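Local coordinates for protein-glutamine gamma-glutamyltransferase 2 (Pagrus major, PDB 1G0D), which probably catalyses calcium-dependent cross-linking of proteins by joining peptide-bound glutamine to lysine side chains or other primary amines, at residues A[6-11]-A[123-128]. Coordinates in Å, arbitrary orientation, origin at the centre of the assembly. Residues are numbered along the deposited sequence.
Sequences GLIVDV and ERADKI
Segments 6-11 and 123-128 run nearly parallel, end-to-end directions 16° apart, with no backbone-to-backbone hydrogen bond between them. CA atoms pair G6-E123 at 6.5 Å, I8-A125 at 6.3 Å and V11-D126 at 7.1 Å. E123, extended at chi1 and chi2 (both t), lifts its carboxylate against backbone amides at the start of the modelled chain: OE1 accepts G6 N at 2.6 Å and L7 N at 3.1 Å, while OE2 accepts I8 N at 3.3 Å. Beyond it the contact turns apolar. I8 (m, t) sets CD1 3.3 Å from A125 CB, and V11 (chi1 t) brings CG2 to 3.9 Å from the same methyl; V11 CB meets I128 CG2 (I128 chi1 p) at 4.3 Å. Extended phi/psi breaks at L7 (-80/-38) and V9 (-96/-34); V9 and D10 both face Q45, a classic beta bulge whose extra residue lets I8 and V11, three apart, both point toward 123-128. Strand 8-12 lies beside strand 40-46, whereas E123 and A125 make backbone hydrogen bonds with V114 and V112 in another sheet: the two-sheet packing of a transglutaminase's N-terminal immunoglobulin-like beta-sandwich.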
loop_
_atom_site.group_PDB
_atom_site.type_symbol
_atom_site.label_atom_id
_atom_site.label_comp_id
_atom_site.label_asym_id
_atom_site.label_seq_id
_atom_site.Cartn_x
_atom_site.Cartn_y
_atom_site.Cartn_z
ATOM N N GLY A 6 -21.569 37.068 29.626
ATOM C CA GLY A 6 -22.966 36.637 29.239
ATOM C C GLY A 6 -23.382 36.947 27.812
ATOM O O GLY A 6 -24.520 36.655 27.413
ATOM N N LEU A 7 -22.462 37.509 27.035
ATOM C CA LEU A 7 -22.775 37.882 25.681
ATOM C C LEU A 7 -22.766 36.758 24.644
ATOM O O LEU A 7 -23.621 36.742 23.779
ATOM C CB LEU A 7 -21.852 39.008 25.249
ATOM C CG LEU A 7 -20.404 38.863 25.700
ATOM C CD1 LEU A 7 -19.833 37.683 25.052
ATOM C CD2 LEU A 7 -19.563 39.990 25.232
ATOM N N ILE A 8 -21.842 35.803 24.738
ATOM C CA ILE A 8 -21.765 34.724 23.737
ATOM C C ILE A 8 -22.921 33.742 23.772
ATOM O O ILE A 8 -23.136 33.052 24.757
ATOM C CB ILE A 8 -20.462 33.917 23.867
ATOM C CG1 ILE A 8 -19.315 34.843 24.271
ATOM C CG2 ILE A 8 -20.151 33.258 22.550
ATOM C CD1 ILE A 8 -17.935 34.256 24.223
ATOM N N VAL A 9 -23.674 33.666 22.693
ATOM C CA VAL A 9 -24.792 32.770 22.692
ATOM C C VAL A 9 -24.426 31.436 22.042
ATOM O O VAL A 9 -24.939 30.388 22.439
ATOM C CB VAL A 9 -25.980 33.389 21.966
ATOM C CG1 VAL A 9 -27.065 32.382 21.908
ATOM C CG2 VAL A 9 -26.462 34.642 22.716
ATOM N N ASP A 10 -23.562 31.470 21.039
ATOM C CA ASP A 10 -23.088 30.237 20.411
ATOM C C ASP A 10 -21.965 30.496 19.437
ATOM O O ASP A 10 -21.993 31.465 18.705
ATOM C CB ASP A 10 -24.222 29.431 19.738
ATOM C CG ASP A 10 -24.808 30.109 18.522
ATOM O OD1 ASP A 10 -24.197 30.047 17.429
ATOM O OD2 ASP A 10 -25.906 30.686 18.656
ATOM N N VAL A 11 -20.934 29.672 19.509
ATOM C CA VAL A 11 -19.833 29.797 18.609
ATOM C C VAL A 11 -20.201 28.975 17.359
ATOM O O VAL A 11 -20.870 27.941 17.471
ATOM C CB VAL A 11 -18.571 29.273 19.260
ATOM C CG1 VAL A 11 -17.427 29.395 18.315
ATOM C CG2 VAL A 11 -18.275 30.079 20.510
ATOM N N GLU A 123 -16.039 35.623 31.310
ATOM C CA GLU A 123 -16.932 34.640 30.715
ATOM C C GLU A 123 -16.112 33.808 29.781
ATOM O O GLU A 123 -15.118 34.269 29.245
ATOM C CB GLU A 123 -18.058 35.334 29.931
ATOM C CG GLU A 123 -18.633 34.530 28.766
ATOM C CD GLU A 123 -19.777 35.248 28.035
ATOM O OE1 GLU A 123 -19.702 36.484 27.922
ATOM O OE2 GLU A 123 -20.743 34.589 27.568
ATOM N N ARG A 124 -16.497 32.561 29.615
ATOM C CA ARG A 124 -15.785 31.732 28.682
ATOM C C ARG A 124 -16.807 31.006 27.813
ATOM O O ARG A 124 -17.784 30.458 28.302
ATOM C CB ARG A 124 -14.801 30.771 29.403
ATOM C CG ARG A 124 -15.329 29.905 30.539
ATOM C CD ARG A 124 -14.455 29.977 31.820
ATOM N NE ARG A 124 -13.043 29.661 31.607
ATOM C CZ ARG A 124 -12.130 29.605 32.582
ATOM N NH1 ARG A 124 -12.470 29.841 33.844
ATOM N NH2 ARG A 124 -10.865 29.327 32.292
ATOM N N ALA A 125 -16.592 31.046 26.505
ATOM C CA ALA A 125 -17.514 30.409 25.576
ATOM C C ALA A 125 -17.289 28.928 25.509
ATOM O O ALA A 125 -16.222 28.440 25.861
ATOM C CB ALA A 125 -17.354 31.002 24.185
ATOM N N ASP A 126 -18.305 28.220 25.024
ATOM C CA ASP A 126 -18.254 26.767 24.861
ATOM C C ASP A 126 -17.039 26.328 24.024
ATOM O O ASP A 126 -16.843 26.780 22.883
ATOM C CB ASP A 126 -19.525 26.263 24.172
ATOM C CG ASP A 126 -20.732 27.162 24.409
ATOM O OD1 ASP A 126 -20.758 28.336 23.931
ATOM O OD2 ASP A 126 -21.667 26.663 25.078
ATOM N N LYS A 127 -16.230 25.443 24.594
ATOM C CA LYS A 127 -15.045 24.947 23.908
ATOM C C LYS A 127 -15.461 24.067 22.717
ATOM O O LYS A 127 -16.004 22.989 22.904
ATOM C CB LYS A 127 -14.173 24.149 24.900
ATOM C CG LYS A 127 -12.648 24.361 24.788
ATOM C CD LYS A 127 -11.912 24.059 26.116
ATOM C CE LYS A 127 -11.305 22.641 26.134
ATOM N NZ LYS A 127 -10.295 22.429 27.230
ATOM N N ILE A 128 -15.233 24.544 21.496
ATOM C CA ILE A 128 -15.552 23.767 20.305
ATOM C C ILE A 128 -14.292 23.133 19.799
ATOM O O ILE A 128 -13.215 23.692 19.900
ATOM C CB ILE A 128 -16.127 24.607 19.184
ATOM C CG1 ILE A 128 -15.139 25.678 18.764
ATOM C CG2 ILE A 128 -17.442 25.190 19.640
ATOM C CD1 ILE A 128 -15.073 25.814 17.328
#